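Local coordinates for protein putative oxidoreductase (Gluconobacter oxydans, PDB 3WJ7) that probably works as a nicotinamide-dependent oxidoreductase of the short-chain dehydrogenase/reductase (SDR) family, built on a Rossmann-type domain, at residues A[152-155]-A[156-160]; A[273-276]-A[277-281]; A[299-302]-A[303-306]. All coordinates share one frame; numbering follows the deposited sequence.

Interaction 1: A[152-155]-A[156-160]; sequences GIYK and LSKYR
Ser157 N donates to Ile153 O at 2.8 Å, an almost straight bond (N-H...O angle 165°) in the first turns of helix 153-172. Here Tyr154 and Lys158 stand four residues apart and match the YxxxK signature of the SDR family, whose Tyr and Lys belong to the active site of characterised relatives; the same role is likely here. The helix opens behind Gly152, the N-cap, whose O takes Leu156 N at 2.9 Å and so starts the ladder. Lys158 N reaches Tyr154 O at 3.2 Å, and Tyr159 N meets Lys155 O at 2.8 Å, so successive rungs hold the signature pair one turn apart.

The two side chains cross at a slant. Tyr154 carries its ring with CG anti to the backbone N (chi1 169°), and Lys158 folds at chi2 (-66°), laying its methylenes against that ring. Lys158 CG stands over a face of the Tyr154 ring, a CH-pi contact 4.2 Å from the centroid, while Lys158 CE comes to 3.6 Å from Tyr154 CE1. A long aliphatic chain is apt here because it can line an aromatic and still carry its amino group toward the hydroxyl end of the ring. With an alanine in place of Tyr154, the Lys158 methylenes would probably lose their flat support and be set free to turn.

On another face of the helix, Arg160 makes salt bridges to Glu147 and to Asp94 of the second subunit. Leu156 CD2 lies 3.6 Å above the plane of the Arg160 guanidinium, offset toward the rim.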
loop_
_atom_site.group_PDB
_atom_site.type_symbol
_atom_site.label_atom_id
_atom_site.label_comp_id
_atom_site.label_asym_id
_atom_site.label_seq_id
_atom_site.Cartn_x
_atom_site.Cartn_y
_atom_site.Cartn_z
ATOM N N GLY A 152 3.488 6.890 -10.318
ATOM C CA GLY A 152 2.420 6.093 -9.696
ATOM C C GLY A 152 2.695 4.599 -9.689
ATOM O O GLY A 152 3.694 4.116 -10.252
ATOM N N ILE A 153 1.801 3.858 -9.072
ATOM C CA ILE A 153 2.005 2.464 -8.934
ATOM C C ILE A 153 1.814 1.823 -10.298
ATOM O O ILE A 153 2.552 0.933 -10.641
ATOM C CB ILE A 153 1.131 1.866 -7.789
ATOM C CG1 ILE A 153 1.786 2.219 -6.449
ATOM C CG2 ILE A 153 1.160 0.343 -7.833
ATOM C CD1 ILE A 153 0.867 2.286 -5.228
ATOM N N TYR A 154 0.887 2.324 -11.110
ATOM C CA TYR A 154 0.677 1.758 -12.431
ATOM C C TYR A 154 1.967 1.804 -13.240
ATOM O O TYR A 154 2.366 0.818 -13.815
ATOM C CB TYR A 154 -0.476 2.419 -13.240
ATOM C CG TYR A 154 -0.458 1.953 -14.718
ATOM C CD1 TYR A 154 -0.827 0.633 -15.070
ATOM C CD2 TYR A 154 0.003 2.803 -15.748
ATOM C CE1 TYR A 154 -0.754 0.182 -16.384
ATOM C CE2 TYR A 154 0.058 2.363 -17.064
ATOM C CZ TYR A 154 -0.319 1.057 -17.381
ATOM O OH TYR A 154 -0.281 0.626 -18.705
ATOM N N LYS A 155 2.602 2.949 -13.302
ATOM C CA LYS A 155 3.799 3.062 -14.095
ATOM C C LYS A 155 4.916 2.288 -13.420
ATOM O O LYS A 155 5.640 1.601 -14.100
ATOM C CB LYS A 155 4.199 4.541 -14.352
ATOM C CG LYS A 155 3.113 5.403 -14.985
ATOM C CD LYS A 155 3.578 6.840 -15.219
ATOM C CE LYS A 155 4.664 7.029 -16.303
ATOM N NZ LYS A 155 4.515 8.364 -17.000
ATOM N N LEU A 156 5.050 2.383 -12.097
ATOM C CA LEU A 156 6.134 1.706 -11.346
ATOM C C LEU A 156 6.101 0.228 -11.583
ATOM O O LEU A 156 7.146 -0.417 -11.806
ATOM C CB LEU A 156 6.022 1.942 -9.846
ATOM C CG LEU A 156 7.265 1.556 -9.043
ATOM C CD1 LEU A 156 8.498 2.263 -9.573
ATOM C CD2 LEU A 156 7.139 1.810 -7.546
ATOM N N SER A 157 4.889 -0.298 -11.572
ATOM C CA SER A 157 4.662 -1.677 -11.906
ATOM C C SER A 157 5.124 -2.007 -13.361
ATOM O O SER A 157 5.752 -3.058 -13.640
ATOM C CB SER A 157 3.188 -1.938 -11.784
ATOM O OG SER A 157 2.999 -3.305 -11.595
ATOM N N LYS A 158 4.808 -1.134 -14.315
ATOM C CA LYS A 158 5.205 -1.483 -15.677
ATOM C C LYS A 158 6.718 -1.380 -15.752
ATOM O O LYS A 158 7.350 -2.225 -16.362
ATOM C CB LYS A 158 4.504 -0.645 -16.736
ATOM C CG LYS A 158 3.017 -0.896 -16.850
ATOM C CD LYS A 158 2.743 -2.308 -17.350
ATOM C CE LYS A 158 1.241 -2.601 -17.352
ATOM N NZ LYS A 158 0.926 -4.021 -17.708
ATOM N N TYR A 159 7.294 -0.386 -15.072
ATOM C CA TYR A 159 8.730 -0.187 -15.081
ATOM C C TYR A 159 9.437 -1.407 -14.461
ATOM O O TYR A 159 10.281 -2.008 -15.124
ATOM C CB TYR A 159 9.130 1.116 -14.365
ATOM C CG TYR A 159 10.603 1.283 -14.167
ATOM C CD1 TYR A 159 11.407 1.765 -15.206
ATOM C CD2 TYR A 159 11.204 0.919 -12.963
ATOM C CE1 TYR A 159 12.779 1.927 -15.048
ATOM C CE2 TYR A 159 12.570 1.066 -12.766
ATOM C CZ TYR A 159 13.357 1.575 -13.808
ATOM O OH TYR A 159 14.721 1.697 -13.659
ATOM N N ARG A 160 9.063 -1.809 -13.247
ATOM C CA ARG A 160 9.729 -2.923 -12.617
ATOM C C ARG A 160 9.642 -4.203 -13.422
ATOM O O ARG A 160 10.651 -4.970 -13.550
ATOM C CB ARG A 160 9.204 -3.168 -11.204
ATOM C CG ARG A 160 9.609 -2.055 -10.270
ATOM C CD ARG A 160 9.469 -2.468 -8.831
ATOM N NE ARG A 160 10.150 -1.463 -8.024
ATOM C CZ ARG A 160 9.690 -1.012 -6.860
ATOM N NH1 ARG A 160 8.541 -1.466 -6.369
ATOM N NH2 ARG A 160 10.382 -0.118 -6.177
#

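Interaction 2: A[273-276]-A[277-281]; sequences WLYP and VALVS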
loop_
_atom_site.group_PDB
_atom_site.type_symbol
_atom_site.label_atom_id
_atom_site.label_comp_id
_atom_site.label_asym_id
_atom_site.label_seq_id
_atom_site.Cartn_x
_atom_site.Cartn_y
_atom_site.Cartn_z
ATOM N N TRP A 273 -2.346 24.693 -12.632
ATOM C CA TRP A 273 -3.294 25.124 -11.627
ATOM C C TRP A 273 -3.395 24.068 -10.555
ATOM O O TRP A 273 -4.114 24.236 -9.590
ATOM C CB TRP A 273 -4.680 25.347 -12.213
ATOM C CG TRP A 273 -4.783 26.434 -13.240
ATOM C CD1 TRP A 273 -3.809 27.320 -13.606
ATOM C CD2 TRP A 273 -5.936 26.762 -14.011
ATOM N NE1 TRP A 273 -4.286 28.176 -14.554
ATOM C CE2 TRP A 273 -5.589 27.860 -14.828
ATOM C CE3 TRP A 273 -7.232 26.238 -14.084
ATOM C CZ2 TRP A 273 -6.481 28.436 -15.737
ATOM C CZ3 TRP A 273 -8.130 26.798 -14.985
ATOM C CH2 TRP A 273 -7.746 27.893 -15.806
ATOM N N LEU A 274 -2.691 22.958 -10.713
ATOM C CA LEU A 274 -2.766 21.929 -9.673
ATOM C C LEU A 274 -1.712 22.212 -8.601
ATOM O O LEU A 274 -1.752 21.626 -7.524
ATOM C CB LEU A 274 -2.618 20.515 -10.266
ATOM C CG LEU A 274 -3.697 19.993 -11.227
ATOM C CD1 LEU A 274 -3.090 18.970 -12.163
ATOM C CD2 LEU A 274 -4.921 19.397 -10.529
ATOM N N TYR A 275 -0.795 23.141 -8.899
ATOM C CA TYR A 275 0.288 23.506 -7.970
ATOM C C TYR A 275 -0.209 23.761 -6.542
ATOM O O TYR A 275 0.279 23.147 -5.631
ATOM C CB TYR A 275 1.152 24.660 -8.519
ATOM C CG TYR A 275 2.296 25.143 -7.607
ATOM C CD1 TYR A 275 3.641 24.792 -7.859
ATOM C CD2 TYR A 275 2.025 25.972 -6.507
ATOM C CE1 TYR A 275 4.668 25.239 -7.022
ATOM C CE2 TYR A 275 3.031 26.428 -5.675
ATOM C CZ TYR A 275 4.346 26.082 -5.930
ATOM O OH TYR A 275 5.306 26.577 -5.063
ATOM N N PRO A 276 -1.202 24.648 -6.358
ATOM C CA PRO A 276 -1.772 24.887 -5.028
ATOM C C PRO A 276 -2.291 23.644 -4.321
ATOM O O PRO A 276 -2.153 23.553 -3.090
ATOM C CB PRO A 276 -2.936 25.832 -5.319
ATOM C CG PRO A 276 -2.419 26.640 -6.453
ATOM C CD PRO A 276 -1.703 25.637 -7.336
ATOM N N VAL A 277 -2.898 22.718 -5.073
ATOM C CA VAL A 277 -3.439 21.479 -4.505
ATOM C C VAL A 277 -2.271 20.641 -3.971
ATOM O O VAL A 277 -2.346 20.022 -2.880
ATOM C CB VAL A 277 -4.198 20.668 -5.577
ATOM C CG1 VAL A 277 -5.043 19.577 -4.949
ATOM C CG2 VAL A 277 -5.070 21.579 -6.430
ATOM N N ALA A 278 -1.196 20.617 -4.763
ATOM C CA ALA A 278 0.068 19.943 -4.393
ATOM C C ALA A 278 0.597 20.498 -3.081
ATOM O O ALA A 278 0.984 19.744 -2.158
ATOM C CB ALA A 278 1.112 20.147 -5.478
ATOM N N LEU A 279 0.585 21.828 -3.002
ATOM C CA LEU A 279 1.073 22.504 -1.847
ATOM C C LEU A 279 0.218 22.178 -0.635
ATOM O O LEU A 279 0.747 21.866 0.405
ATOM C CB LEU A 279 1.079 23.990 -2.108
ATOM C CG LEU A 279 1.885 24.862 -1.160
ATOM C CD1 LEU A 279 3.364 24.478 -1.263
ATOM C CD2 LEU A 279 1.613 26.325 -1.531
ATOM N N VAL A 280 -1.095 22.228 -0.785
ATOM C CA VAL A 280 -1.993 21.978 0.325
ATOM C C VAL A 280 -1.817 20.543 0.783
ATOM O O VAL A 280 -1.674 20.260 1.981
ATOM C CB VAL A 280 -3.469 22.255 -0.046
ATOM C CG1 VAL A 280 -4.369 22.021 1.155
ATOM C CG2 VAL A 280 -3.615 23.696 -0.513
ATOM N N SER A 281 -1.832 19.648 -0.185
ATOM C CA SER A 281 -1.464 18.249 0.020
ATOM C C SER A 281 -0.181 18.035 0.850
ATOM O O SER A 281 -0.202 17.272 1.790
ATOM C CB SER A 281 -1.380 17.566 -1.347
ATOM O OG SER A 281 -0.739 16.326 -1.258
#
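Tyr275 and Leu279 meet one turn apart at the N-terminal end of helix 275-288, where the side chains follow the i to i+4 spacing of an alpha-helix. Ring atom CE2 of Tyr275 lies 4.4 Å from methyl CD2 of Leu279, a loose apolar touch. Both side chains leave the backbone with CG anti to their own N (chi1 179° for Tyr275, -165° for Leu279), which sends the ring and the isobutyl group out from the same side of the helix. Both groups face helix 296-302: each packs on Arg296, and Tyr275 also on Leu299, so the broad apolar surface of a ring and a leucine is put to use between the helices.

Behind the side chains stands the backbone ladder that fixes their spacing. Ala278 N bonds to Leu274 O at 3.0 Å, Leu279 N to Tyr275 O at 3.0 Å, and Val280 N to Pro276 O at 2.9 Å. Pro276 fits so early in the helix: it has no N-H to give, but residues of a first turn have no earlier helical carbonyl to pair with, while its own carbonyl still serves Val280. Its CD also lies at the edge of the Tyr275 ring, in the ring plane.

Farther out, another side of the helix faces a neighbouring molecule. Leu274, Val277 and Ala278 all pack on Phe288 of the third subunit, their aliphatic side chains, one only a methyl, matching an apolar aromatic partner. Beyond the first turn, the hydroxyl of Ser281 bonds to Val294 O, tying the helix to the chain that leads into helix 296-302. Val277 is turned with CG2 anti to its carbonyl carbon, and that methyl sits 3.5 Å from Leu274 O and 4.0 Å from Leu274 CA.

Interaction 3: A[299-302]-A[303-306]; sequences LAMS and KKLM
Lys303 N bonds to Leu299 O at 2.9 Å as helix 296-302 runs out, the final i to i+4 rung of a helix C-terminus. A second backbone bond follows with the shorter i to i+3 span: Lys304 N meets Met301 O at 3.1 Å, its donor 54° out of the carbonyl plane. Lys304 then turns to an extended backbone (psi 142°), and the chain leaves as a loop, where Met306 pairs through its backbone with Gly214.

One side-chain hydrogen bond joins in: with OG set between its own backbone N and carbonyl carbon (chi1 50°), Ser302 bonds to Thr298 O. Serine serves well in this turn, because its short arm reaches a carbonyl of the preceding turn.

The remaining contacts are packing. Met301 and Lys304 run side by side in the same direction, Met301 SD 4.0 Å from Lys304 CE; two long unbranched chains can lie alongside each other in this way. Leu299 and Ser302 also pack on Phe288 of the third subunit. Lys303, on the exposed side, passes its methylenes beside the helix end, with Lys303 CG 3.5 Å from Leu299 O.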
loop_
_atom_site.group_PDB
_atom_site.type_symbol
_atom_site.label_atom_id
_atom_site.label_comp_id
_atom_site.label_asym_id
_atom_site.label_seq_id
_atom_site.Cartn_x
_atom_site.Cartn_y
_atom_site.Cartn_z
ATOM N N LEU A 299 3.903 16.673 -9.105
ATOM C CA LEU A 299 3.341 17.447 -10.166
ATOM C C LEU A 299 4.339 17.762 -11.292
ATOM O O LEU A 299 3.962 17.779 -12.461
ATOM C CB LEU A 299 2.754 18.720 -9.583
ATOM C CG LEU A 299 1.946 19.581 -10.540
ATOM C CD1 LEU A 299 0.686 18.886 -11.056
ATOM C CD2 LEU A 299 1.586 20.871 -9.845
ATOM N N ALA A 300 5.610 17.981 -10.956
ATOM C CA ALA A 300 6.592 18.384 -11.961
ATOM C C ALA A 300 6.940 17.235 -12.892
ATOM O O ALA A 300 7.368 17.470 -14.002
ATOM C CB ALA A 300 7.843 18.977 -11.322
ATOM N N MET A 301 6.732 16.006 -12.458
ATOM C CA MET A 301 6.928 14.857 -13.327
ATOM C C MET A 301 5.724 14.625 -14.218
ATOM O O MET A 301 5.848 14.416 -15.432
ATOM C CB MET A 301 7.153 13.580 -12.497
ATOM C CG MET A 301 8.300 13.633 -11.489
ATOM S SD MET A 301 9.928 13.908 -12.229
ATOM C CE MET A 301 9.867 12.812 -13.654
ATOM N N SER A 302 4.546 14.638 -13.608
ATOM C CA SER A 302 3.307 14.357 -14.317
ATOM C C SER A 302 2.931 15.468 -15.289
ATOM O O SER A 302 2.112 15.267 -16.176
ATOM C CB SER A 302 2.196 14.115 -13.310
ATOM O OG SER A 302 2.185 15.156 -12.355
ATOM N N LYS A 303 3.523 16.641 -15.097
ATOM C CA LYS A 303 3.429 17.774 -16.016
ATOM C C LYS A 303 3.972 17.428 -17.395
ATOM O O LYS A 303 3.560 18.038 -18.376
ATOM C CB LYS A 303 4.279 18.971 -15.516
ATOM C CG LYS A 303 3.527 20.183 -14.966
ATOM C CD LYS A 303 4.524 21.261 -14.501
ATOM C CE LYS A 303 3.855 22.439 -13.779
ATOM N NZ LYS A 303 3.363 23.524 -14.693
ATOM N N LYS A 304 4.938 16.521 -17.460
ATOM C CA LYS A 304 5.642 16.255 -18.726
ATOM C C LYS A 304 4.674 15.622 -19.690
ATOM O O LYS A 304 3.805 14.867 -19.283
ATOM C CB LYS A 304 6.859 15.339 -18.531
ATOM C CG LYS A 304 7.952 15.851 -17.578
ATOM C CD LYS A 304 9.084 14.848 -17.555
ATOM C CE LYS A 304 9.668 14.653 -16.174
ATOM N NZ LYS A 304 10.984 15.340 -16.057
ATOM N N LEU A 305 4.775 15.982 -20.963
ATOM C CA LEU A 305 3.892 15.400 -21.952
ATOM C C LEU A 305 4.320 13.948 -22.230
ATOM O O LEU A 305 5.506 13.644 -22.310
ATOM C CB LEU A 305 3.894 16.221 -23.236
ATOM C CG LEU A 305 3.707 17.743 -23.143
ATOM C CD1 LEU A 305 3.696 18.385 -24.527
ATOM C CD2 LEU A 305 2.468 18.128 -22.346
ATOM N N MET A 306 3.344 13.059 -22.367
ATOM C CA MET A 306 3.615 11.674 -22.682
ATOM C C MET A 306 3.651 11.479 -24.199
ATOM O O MET A 306 2.755 10.882 -24.811
ATOM C CB MET A 306 2.580 10.776 -22.013
ATOM C CG MET A 306 2.711 10.745 -20.504
ATOM S SD MET A 306 2.036 9.188 -19.901
ATOM C CE MET A 306 3.287 7.894 -20.272
#

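Overall arrangement
All three are local helix contacts, but at different depths. Interaction 1 is the most central, partly buried at the start of helix 153-172 in the Rossmann-type domain, and pairs an aromatic with a lysine chain. Interaction 2, its centre about 29 Å from the centre of the chain, is also partly buried, though half its touching residues are exposed, and its side-chain contacts are apolar; interaction 3 is a surface contact of lysines, methionine and serine at a helix end. Interactions 2 and 3 sit on consecutive helices that pack together, with Leu274 CB 3.8 Å from Leu299 CD1, and both touch the third subunit; interaction 1 reaches the second. Interactions 1 and 3 meet at Lys155 and Met306.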